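Carboxyl esterase NP (Bacillus subtilis, PDB 4CCW) catalyses the hydrolysis of carboxylic esters, naproxen esters among them, to an alcohol and a carboxylate. Local coordinates at residues 157-165 / 245-256; 25-35 / 44-52. All blocks are in the same frame, centred on the assembly; numbering follows the deposited sequence.

Interaction 1 (157-165 / 245-256). With VKC ((2-hydroxyethoxy)acetic acid), chain B.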
loop_
_atom_site.group_PDB
_atom_site.type_symbol
_atom_site.label_atom_id
_atom_site.label_comp_id
_atom_site.label_asym_id
_atom_site.label_seq_id
_atom_site.Cartn_x
_atom_site.Cartn_y
_atom_site.Cartn_z
ATOM N N THR A 157 -3.830 0.407 12.163
ATOM C CA THR A 157 -5.023 1.232 11.837
ATOM C C THR A 157 -6.197 0.981 12.798
ATOM O O THR A 157 -6.588 1.879 13.545
ATOM C CB THR A 157 -5.449 1.071 10.348
ATOM O OG1 THR A 157 -4.323 1.372 9.509
ATOM C CG2 THR A 157 -6.644 2.014 9.981
ATOM N N PHE A 158 -6.746 -0.236 12.784
ATOM C CA PHE A 158 -7.814 -0.597 13.726
ATOM C C PHE A 158 -7.328 -1.373 14.945
ATOM O O PHE A 158 -7.818 -1.165 16.053
ATOM C CB PHE A 158 -8.948 -1.335 12.999
ATOM C CG PHE A 158 -9.483 -0.568 11.835
ATOM C CD1 PHE A 158 -10.278 0.565 12.032
ATOM C CD2 PHE A 158 -9.148 -0.937 10.539
ATOM C CE1 PHE A 158 -10.743 1.301 10.957
ATOM C CE2 PHE A 158 -9.631 -0.219 9.459
ATOM C CZ PHE A 158 -10.422 0.904 9.667
ATOM N N LEU A 159 -6.355 -2.258 14.746
ATOM C CA LEU A 159 -5.801 -3.078 15.820
ATOM C C LEU A 159 -4.292 -3.024 15.746
ATOM O O LEU A 159 -3.760 -2.823 14.655
ATOM C CB LEU A 159 -6.190 -4.550 15.648
ATOM C CG LEU A 159 -7.647 -4.970 15.798
ATOM C CD1 LEU A 159 -7.705 -6.486 15.653
ATOM C CD2 LEU A 159 -8.199 -4.521 17.147
ATOM N N PRO A 160 -3.599 -3.239 16.886
ATOM C CA PRO A 160 -2.139 -3.350 16.818
ATOM C C PRO A 160 -1.722 -4.668 16.197
ATOM O O PRO A 160 -2.516 -5.613 16.181
ATOM C CB PRO A 160 -1.697 -3.319 18.279
ATOM C CG PRO A 160 -2.896 -3.661 19.080
ATOM C CD PRO A 160 -4.117 -3.347 18.269
ATOM N N PHE A 161 -0.493 -4.731 15.686
ATOM C CA PHE A 161 0.031 -5.962 15.114
ATOM C C PHE A 161 0.080 -7.071 16.141
ATOM O O PHE A 161 0.372 -6.835 17.325
ATOM C CB PHE A 161 1.489 -5.779 14.654
ATOM C CG PHE A 161 1.660 -4.922 13.438
ATOM C CD1 PHE A 161 0.963 -5.181 12.258
ATOM C CD2 PHE A 161 2.602 -3.885 13.452
ATOM C CE1 PHE A 161 1.181 -4.404 11.122
ATOM C CE2 PHE A 161 2.808 -3.098 12.326
ATOM C CZ PHE A 161 2.097 -3.361 11.157
ATOM N N HIS A 162 -0.140 -8.297 15.684
ATOM C CA HIS A 162 0.272 -9.455 16.478
ATOM C C HIS A 162 1.784 -9.451 16.530
ATOM O O HIS A 162 2.434 -9.074 15.551
ATOM C CB HIS A 162 -0.237 -10.719 15.814
ATOM C CG HIS A 162 0.022 -11.970 16.604
ATOM N ND1 HIS A 162 1.178 -12.656 16.515
ATOM C CD2 HIS A 162 -0.780 -12.660 17.504
ATOM C CE1 HIS A 162 1.126 -13.727 17.322
ATOM N NE2 HIS A 162 -0.077 -13.735 17.924
ATOM N N HIS A 163 2.379 -9.885 17.639
ATOM C CA HIS A 163 3.843 -9.804 17.784
ATOM C C HIS A 163 4.610 -10.566 16.721
ATOM O O HIS A 163 5.766 -10.234 16.407
ATOM C CB HIS A 163 4.282 -10.221 19.187
ATOM C CG HIS A 163 4.182 -11.712 19.457
ATOM N ND1 HIS A 163 5.264 -12.522 19.463
ATOM C CD2 HIS A 163 3.084 -12.523 19.721
ATOM C CE1 HIS A 163 4.884 -13.783 19.735
ATOM N NE2 HIS A 163 3.544 -13.790 19.880
ATOM N N ASP A 164 3.981 -11.591 16.156
ATOM C CA ASP A 164 4.632 -12.387 15.103
ATOM C C ASP A 164 4.973 -11.548 13.883
ATOM O O ASP A 164 5.958 -11.833 13.198
ATOM C CB ASP A 164 3.793 -13.600 14.688
ATOM C CG ASP A 164 4.033 -14.806 15.578
ATOM O OD1 ASP A 164 4.940 -14.754 16.434
ATOM O OD2 ASP A 164 3.318 -15.817 15.406
ATOM N N PHE A 165 4.181 -10.512 13.610
ATOM C CA PHE A 165 4.507 -9.642 12.486
ATOM C C PHE A 165 5.895 -9.039 12.667
ATOM O O PHE A 165 6.714 -9.080 11.745
ATOM C CB PHE A 165 3.478 -8.531 12.257
ATOM C CG PHE A 165 3.884 -7.569 11.171
ATOM C CD1 PHE A 165 3.737 -7.915 9.822
ATOM C CD2 PHE A 165 4.466 -6.337 11.491
ATOM C CE1 PHE A 165 4.125 -7.026 8.822
ATOM C CE2 PHE A 165 4.866 -5.452 10.494
ATOM C CZ PHE A 165 4.693 -5.799 9.161
ATOM N N VAL A 245 -2.947 -12.778 9.084
ATOM C CA VAL A 245 -2.026 -13.183 10.147
ATOM C C VAL A 245 -1.488 -12.004 10.957
ATOM O O VAL A 245 -0.914 -12.207 12.044
ATOM C CB VAL A 245 -0.807 -13.957 9.595
ATOM C CG1 VAL A 245 -1.224 -15.320 9.035
ATOM C CG2 VAL A 245 -0.056 -13.105 8.568
ATOM N N ILE A 246 -1.623 -10.779 10.444
ATOM C CA ILE A 246 -0.992 -9.623 11.114
ATOM C C ILE A 246 -1.800 -9.148 12.324
ATOM O O ILE A 246 -1.270 -8.444 13.191
ATOM C CB ILE A 246 -0.638 -8.442 10.150
ATOM C CG1 ILE A 246 -1.889 -7.693 9.656
ATOM C CG2 ILE A 246 0.253 -8.954 8.999
ATOM C CD1 ILE A 246 -1.638 -6.236 9.248
ATOM N N TYR A 247 -3.081 -9.531 12.342
ATOM C CA TYR A 247 -3.978 -9.394 13.492
ATOM C C TYR A 247 -5.201 -10.258 13.207
ATOM O O TYR A 247 -5.279 -10.926 12.154
ATOM C CB TYR A 247 -4.345 -7.914 13.759
ATOM C CG TYR A 247 -4.670 -7.141 12.497
ATOM C CD1 TYR A 247 -5.623 -7.634 11.587
ATOM C CD2 TYR A 247 -4.023 -5.941 12.206
ATOM C CE1 TYR A 247 -5.910 -6.955 10.426
ATOM C CE2 TYR A 247 -4.309 -5.239 11.053
ATOM C CZ TYR A 247 -5.269 -5.750 10.168
ATOM O OH TYR A 247 -5.559 -5.077 9.010
ATOM N N ASP A 248 -6.159 -10.280 14.124
ATOM C CA ASP A 248 -7.374 -11.056 13.902
ATOM C C ASP A 248 -8.336 -10.248 13.026
ATOM O O ASP A 248 -8.700 -9.119 13.386
ATOM C CB ASP A 248 -8.010 -11.432 15.240
ATOM C CG ASP A 248 -9.262 -12.286 15.074
ATOM O OD1 ASP A 248 -10.179 -11.922 14.309
ATOM O OD2 ASP A 248 -9.356 -13.328 15.743
ATOM N N PRO A 249 -8.688 -10.784 11.837
ATOM C CA PRO A 249 -9.404 -9.928 10.893
ATOM C C PRO A 249 -10.822 -9.666 11.360
ATOM O O PRO A 249 -11.379 -8.624 11.061
ATOM C CB PRO A 249 -9.388 -10.735 9.585
ATOM C CG PRO A 249 -9.268 -12.167 10.018
ATOM C CD PRO A 249 -8.429 -12.123 11.283
ATOM N N HIS A 250 -11.404 -10.605 12.103
ATOM C CA HIS A 250 -12.760 -10.368 12.642
ATOM C C HIS A 250 -12.774 -9.366 13.772
ATOM O O HIS A 250 -13.678 -8.516 13.864
ATOM C CB HIS A 250 -13.463 -11.687 12.973
ATOM C CG HIS A 250 -13.881 -12.455 11.738
ATOM N ND1 HIS A 250 -15.008 -12.168 11.054
ATOM C CD2 HIS A 250 -13.255 -13.493 11.049
ATOM C CE1 HIS A 250 -15.117 -13.000 9.992
ATOM N NE2 HIS A 250 -14.039 -13.807 9.988
ATOM N N SER A 251 -11.745 -9.407 14.617
ATOM C CA SER A 251 -11.568 -8.370 15.623
ATOM C C SER A 251 -11.387 -7.001 14.947
ATOM O O SER A 251 -11.923 -6.015 15.429
ATOM C CB SER A 251 -10.367 -8.676 16.519
ATOM O OG SER A 251 -10.437 -10.017 16.992
ATOM N N ALA A 252 -10.614 -6.942 13.857
ATOM C CA ALA A 252 -10.409 -5.695 13.113
ATOM C C ALA A 252 -11.714 -5.146 12.542
ATOM O O ALA A 252 -11.995 -3.947 12.660
ATOM C CB ALA A 252 -9.391 -5.890 11.992
ATOM N N LEU A 253 -12.496 -6.026 11.913
ATOM C CA LEU A 253 -13.793 -5.637 11.356
ATOM C C LEU A 253 -14.692 -5.099 12.473
ATOM O O LEU A 253 -15.403 -4.105 12.282
ATOM C CB LEU A 253 -14.462 -6.818 10.638
ATOM C CG LEU A 253 -15.850 -6.533 10.018
ATOM C CD1 LEU A 253 -16.051 -7.340 8.747
ATOM C CD2 LEU A 253 -16.934 -6.860 11.022
ATOM N N HIS A 254 -14.669 -5.761 13.627
ATOM C CA HIS A 254 -15.525 -5.358 14.745
ATOM C C HIS A 254 -15.206 -3.949 15.150
ATOM O O HIS A 254 -16.103 -3.106 15.222
ATOM C CB HIS A 254 -15.393 -6.317 15.934
ATOM C CG HIS A 254 -16.004 -5.778 17.202
ATOM N ND1 HIS A 254 -15.298 -5.071 18.092
ATOM C CD2 HIS A 254 -17.307 -5.821 17.677
ATOM C CE1 HIS A 254 -16.101 -4.690 19.105
ATOM N NE2 HIS A 254 -17.328 -5.143 18.849
ATOM N N ARG A 255 -13.924 -3.644 15.365
ATOM C CA ARG A 255 -13.586 -2.299 15.825
ATOM C C ARG A 255 -13.913 -1.240 14.756
ATOM O O ARG A 255 -14.528 -0.212 15.060
ATOM C CB ARG A 255 -12.109 -2.202 16.285
ATOM C CG ARG A 255 -11.794 -0.815 16.845
ATOM C CD ARG A 255 -10.578 -0.769 17.754
ATOM N NE ARG A 255 -10.502 0.580 18.328
ATOM C CZ ARG A 255 -9.722 1.572 17.882
ATOM N NH1 ARG A 255 -8.872 1.391 16.864
ATOM N NH2 ARG A 255 -9.766 2.751 18.484
ATOM N N ALA A 256 -13.542 -1.511 13.503
ATOM C CA ALA A 256 -13.790 -0.575 12.415
ATOM C C ALA A 256 -15.292 -0.260 12.290
ATOM O O ALA A 256 -15.708 0.908 12.199
ATOM C CB ALA A 256 -13.240 -1.149 11.110
HETATM C C VKC B . 4.486 -6.638 4.269
HETATM O O VKC B . 3.634 -6.477 5.169
HETATM C CA VKC B . 5.951 -6.574 4.636
HETATM C CD VKC B . 7.846 -4.893 7.179
HETATM C CG VKC B . 7.214 -6.166 6.617
HETATM O OAD VKC B . 6.095 -5.801 5.824
HETATM O OE1 VKC B . 9.272 -5.035 7.266
HETATM O OXT VKC B . 4.166 -6.847 3.079
#
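Ala256 sets its CB on the ring of Phe158, 3.6 Å from the ring centroid and 15° off the ring normal, a CH-pi contact over the face; Thr157 CG2 covers the opposite face, and Leu238 of strand 236-241 touches both Phe158 and Ala256. Next along the chain, Leu159 pushes CD1 against the first turn of helix 249-259, 3.6 Å from Ser251 CB, with Ala252 and Tyr247 CB also beside it. Its side chain extends CD1 away from the backbone and onto that turn. A second apolar cluster gathers round Ile246, whose two branches divide the work: CD1 meets the edge of the Phe161 ring near its plane, 3.8 Å from CE1, while CG2 packs against Phe165 CD1. The Phe161 and Phe165 rings also lie against each other, and the far end of Phe165 reaches the bound (2-hydroxyethoxy)acetic acid, with its CZ 3.6 Å from the ligand's CG.

Polar bonds close the two ends. His162 N donates to Ile246 O at 2.7 Å, an almost straight bond (172°), while Phe161 CA brings a C-H to the same oxygen. The His162 ring turns back to accept from Asp164 N and cap helix 163-171; Asp248 OD1 likewise caps helix 249-259 by accepting from Ser251 N. At the other end Arg255, with CG anti to its own N (chi1 -176°), stretches far enough for NH1 to reach Phe158 O at 2.9 Å, while NH2 forms a salt bridge with Asp226. Leu159 O is buried without a polar partner.

Phe165 and Ile246, the latter beside the probable proton acceptor His273, belong to the pocket end; the Phe158 end anchors the loop before helix 163-171 to helix 249-259 of the alpha/beta hydrolase fold.

Interaction 2 (25-35 / 44-52)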
loop_
_atom_site.group_PDB
_atom_site.type_symbol
_atom_site.label_atom_id
_atom_site.label_comp_id
_atom_site.label_asym_id
_atom_site.label_seq_id
_atom_site.Cartn_x
_atom_site.Cartn_y
_atom_site.Cartn_z
ATOM N N LEU A 25 7.691 -4.776 -13.840
ATOM C CA LEU A 25 6.788 -3.927 -14.622
ATOM C C LEU A 25 6.349 -4.550 -15.950
ATOM O O LEU A 25 5.375 -4.110 -16.548
ATOM C CB LEU A 25 7.378 -2.534 -14.852
ATOM C CG LEU A 25 7.182 -1.481 -13.761
ATOM C CD1 LEU A 25 7.398 -0.100 -14.359
ATOM C CD2 LEU A 25 5.796 -1.563 -13.131
ATOM N N SER A 26 7.056 -5.585 -16.394
ATOM C CA SER A 26 6.643 -6.340 -17.573
ATOM C C SER A 26 5.414 -7.220 -17.299
ATOM O O SER A 26 4.813 -7.755 -18.238
ATOM C CB SER A 26 7.804 -7.180 -18.120
ATOM O OG SER A 26 8.047 -8.313 -17.304
ATOM N N LEU A 27 5.058 -7.365 -16.020
ATOM C CA LEU A 27 3.838 -8.068 -15.607
ATOM C C LEU A 27 2.587 -7.180 -15.686
ATOM O O LEU A 27 1.462 -7.655 -15.444
ATOM C CB LEU A 27 3.974 -8.630 -14.186
ATOM C CG LEU A 27 5.164 -9.525 -13.818
ATOM C CD1 LEU A 27 5.160 -9.817 -12.322
ATOM C CD2 LEU A 27 5.185 -10.815 -14.631
ATOM N N TRP A 28 2.801 -5.895 -16.008
ATOM C CA TRP A 28 1.731 -4.910 -16.161
ATOM C C TRP A 28 1.062 -5.146 -17.497
ATOM O O TRP A 28 1.709 -5.008 -18.543
ATOM C CB TRP A 28 2.347 -3.521 -16.137
ATOM C CG TRP A 28 1.547 -2.431 -15.470
ATOM C CD1 TRP A 28 0.681 -1.517 -16.073
ATOM C CD2 TRP A 28 1.557 -2.065 -14.044
ATOM N NE1 TRP A 28 0.159 -0.654 -15.144
ATOM C CE2 TRP A 28 0.642 -0.928 -13.906
ATOM C CE3 TRP A 28 2.201 -2.555 -12.910
ATOM C CZ2 TRP A 28 0.399 -0.324 -12.680
ATOM C CZ3 TRP A 28 1.947 -1.942 -11.678
ATOM C CH2 TRP A 28 1.068 -0.850 -11.566
ATOM N N PRO A 29 -0.237 -5.520 -17.496
ATOM C CA PRO A 29 -0.888 -5.916 -18.758
ATOM C C PRO A 29 -1.554 -4.772 -19.519
ATOM O O PRO A 29 -2.382 -5.018 -20.405
ATOM C CB PRO A 29 -1.944 -6.917 -18.293
ATOM C CG PRO A 29 -2.309 -6.455 -16.924
ATOM C CD PRO A 29 -1.146 -5.680 -16.347
ATOM N N VAL A 30 -1.194 -3.539 -19.185
ATOM C CA VAL A 30 -1.742 -2.370 -19.866
ATOM C C VAL A 30 -0.640 -1.327 -20.079
ATOM O O VAL A 30 0.397 -1.383 -19.427
ATOM C CB VAL A 30 -2.964 -1.798 -19.099
ATOM C CG1 VAL A 30 -2.532 -0.996 -17.873
ATOM C CG2 VAL A 30 -3.838 -0.962 -20.018
ATOM N N ARG A 31 -0.850 -0.395 -21.007
ATOM C CA ARG A 31 0.133 0.658 -21.257
ATOM C C ARG A 31 0.290 1.545 -20.027
ATOM O O ARG A 31 -0.695 2.019 -19.456
ATOM C CB ARG A 31 -0.253 1.515 -22.467
ATOM C CG ARG A 31 0.957 1.995 -23.258
ATOM C CD ARG A 31 0.718 3.276 -24.046
ATOM N NE ARG A 31 -0.557 3.304 -24.765
ATOM C CZ ARG A 31 -1.511 4.213 -24.569
ATOM N NH1 ARG A 31 -1.347 5.184 -23.677
ATOM N NH2 ARG A 31 -2.633 4.155 -25.270
ATOM N N CYS A 32 1.532 1.756 -19.610
ATOM C CA CYS A 32 1.799 2.647 -18.489
ATOM C C CYS A 32 3.031 3.516 -18.718
ATOM O O CYS A 32 3.828 3.260 -19.629
ATOM C CB CYS A 32 1.950 1.849 -17.199
ATOM S SG CYS A 32 3.483 0.901 -17.130
ATOM N N LYS A 33 3.165 4.557 -17.902
ATOM C CA LYS A 33 4.377 5.363 -17.884
ATOM C C LYS A 33 4.901 5.519 -16.466
ATOM O O LYS A 33 4.134 5.740 -15.523
ATOM C CB LYS A 33 4.171 6.727 -18.558
ATOM C CG LYS A 33 3.139 7.643 -17.919
ATOM C CD LYS A 33 3.182 9.016 -18.567
ATOM C CE LYS A 33 2.013 9.881 -18.130
ATOM N NZ LYS A 33 2.016 11.202 -18.821
ATOM N N SER A 34 6.214 5.369 -16.329
ATOM C CA SER A 34 6.912 5.606 -15.074
ATOM C C SER A 34 7.480 7.012 -15.091
ATOM O O SER A 34 8.031 7.449 -16.099
ATOM C CB SER A 34 8.049 4.606 -14.903
ATOM O OG SER A 34 7.542 3.305 -14.684
ATOM N N PHE A 35 7.337 7.719 -13.978
ATOM C CA PHE A 35 7.858 9.076 -13.865
ATOM C C PHE A 35 8.030 9.486 -12.407
ATOM O O PHE A 35 7.567 8.793 -11.491
ATOM C CB PHE A 35 6.977 10.079 -14.630
ATOM C CG PHE A 35 5.581 10.218 -14.088
ATOM C CD1 PHE A 35 4.583 9.312 -14.443
ATOM C CD2 PHE A 35 5.256 11.272 -13.244
ATOM C CE1 PHE A 35 3.292 9.448 -13.955
ATOM C CE2 PHE A 35 3.968 11.412 -12.749
ATOM C CZ PHE A 35 2.985 10.500 -13.106
ATOM N N THR A 44 9.273 11.190 -5.930
ATOM C CA THR A 44 8.319 10.120 -5.712
ATOM C C THR A 44 7.969 9.451 -7.041
ATOM O O THR A 44 7.543 10.109 -7.985
ATOM C CB THR A 44 7.053 10.687 -5.038
ATOM O OG1 THR A 44 7.421 11.229 -3.767
ATOM C CG2 THR A 44 5.997 9.621 -4.828
ATOM N N HIS A 45 8.172 8.141 -7.097
ATOM C CA HIS A 45 7.959 7.378 -8.313
ATOM C C HIS A 45 6.501 7.032 -8.479
ATOM O O HIS A 45 5.824 6.634 -7.521
ATOM C CB HIS A 45 8.844 6.132 -8.300
ATOM C CG HIS A 45 8.888 5.401 -9.615
ATOM N ND1 HIS A 45 8.128 4.318 -9.867
ATOM C CD2 HIS A 45 9.625 5.638 -10.767
ATOM C CE1 HIS A 45 8.364 3.890 -11.123
ATOM N NE2 HIS A 45 9.282 4.695 -11.669
ATOM N N VAL A 46 5.999 7.226 -9.695
ATOM C CA VAL A 46 4.591 6.986 -10.016
ATOM C C VAL A 46 4.487 6.209 -11.323
ATOM O O VAL A 46 5.229 6.467 -12.282
ATOM C CB VAL A 46 3.792 8.312 -10.143
ATOM C CG1 VAL A 46 2.306 8.051 -10.392
ATOM C CG2 VAL A 46 3.946 9.166 -8.900
ATOM N N ILE A 47 3.566 5.250 -11.344
ATOM C CA ILE A 47 3.186 4.541 -12.563
ATOM C C ILE A 47 1.735 4.911 -12.915
ATOM O O ILE A 47 0.814 4.661 -12.129
ATOM C CB ILE A 47 3.308 3.017 -12.378
ATOM C CG1 ILE A 47 4.700 2.655 -11.855
ATOM C CG2 ILE A 47 3.034 2.298 -13.690
ATOM C CD1 ILE A 47 4.762 1.328 -11.141
ATOM N N ALA A 48 1.533 5.526 -14.082
ATOM C CA ALA A 48 0.195 5.926 -14.528
ATOM C C ALA A 48 -0.330 5.009 -15.623
ATOM O O ALA A 48 0.401 4.645 -16.539
ATOM C CB ALA A 48 0.189 7.374 -15.006
ATOM N N SER A 49 -1.605 4.649 -15.508
ATOM C CA SER A 49 -2.307 3.839 -16.499
ATOM C C SER A 49 -3.723 4.384 -16.667
ATOM O O SER A 49 -4.223 5.101 -15.801
ATOM C CB SER A 49 -2.402 2.389 -16.013
ATOM O OG SER A 49 -1.169 1.916 -15.523
ATOM N N GLY A 50 -4.385 4.023 -17.763
ATOM C CA GLY A 50 -5.790 4.383 -17.944
ATOM C C GLY A 50 -5.988 5.681 -18.704
ATOM O O GLY A 50 -5.027 6.430 -18.913
ATOM N N PRO A 51 -7.244 5.963 -19.115
ATOM C CA PRO A 51 -7.533 7.119 -19.969
ATOM C C PRO A 51 -7.192 8.414 -19.250
ATOM O O PRO A 51 -7.515 8.568 -18.075
ATOM C CB PRO A 51 -9.046 7.027 -20.196
ATOM C CG PRO A 51 -9.424 5.624 -19.851
ATOM C CD PRO A 51 -8.472 5.235 -18.753
ATOM N N GLU A 52 -6.539 9.334 -19.954
ATOM C CA GLU A 52 -6.048 10.559 -19.333
ATOM C C GLU A 52 -7.181 11.437 -18.785
ATOM O O GLU A 52 -6.996 12.125 -17.788
ATOM C CB GLU A 52 -5.172 11.348 -20.314
ATOM C CG GLU A 52 -3.789 10.745 -20.523
ATOM C CD GLU A 52 -2.967 11.498 -21.553
ATOM O OE1 GLU A 52 -3.543 12.314 -22.291
ATOM O OE2 GLU A 52 -1.743 11.271 -21.633
HETATM O O HOH W 1 -3.240 2.211 -19.743
#
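Trp28 and Ile47 cross obliquely beside an antiparallel beta hairpin, strands 32-39 and 42-49, whose incoming loop folds back over one face. Ile47 CG2 sits over a face of the indole, toward its rim, 4.2 Å from the centroid of the six-membered ring. Within the indole plane, NE1 donates to Ser49 OG at 2.9 Å, so the ring is gripped by its edge while the isoleucine lies on its face. Replacing Trp28 with alanine would probably leave Ser49 OG without this donor and take the indole from one side of Ile47 CG2, which Cys32 would still touch. The other branch of Ile47 meets Leu25 tip to tip, CD1 to CD2 at 3.7 Å.

On the opposite face of the hairpin the partners run alongside one another. Phe35 and Val46 point the same way, and Val46 CB lies over the ring 4.0 Å from its centroid. With chi1 at 64°, CG of Phe35 stands between its backbone N and carbonyl carbon, and the ring lies across the neighbouring strand with CE1 3.9 Å from Ala48 CB, which comes in at the ring's edge. Two hydrogen-bonded pairs, Lys33 with Ala48 and Phe35 with Val46, hold the backbones in this register. Where the strands part, a water donates to Arg31 O at 2.6 Å and accepts from Gly50 N at 2.9 Å.

The two contacts lie on opposite sides of the chain's centre, their centres about 32 Å apart, and share no secondary-structure element. Both are partly buried and cover similar areas, so the contrast lies in how they are held. Interaction 2 has four main-chain ladder bonds between chain neighbours in a hairpin plus one indole-to-hydroxyl bond, with side chains packed on both faces and no annotated site nearby. Interaction 1 joins segments separated by 79 residues; its crossing hydrogen bonds are few, one main chain to main chain and one from an arginine, and apolar side chains carry most of the area. The general lesson is that sequence-local strands can pair through main chain, whereas here distant segments, with one end at the pocket, meet mainly through apolar packing.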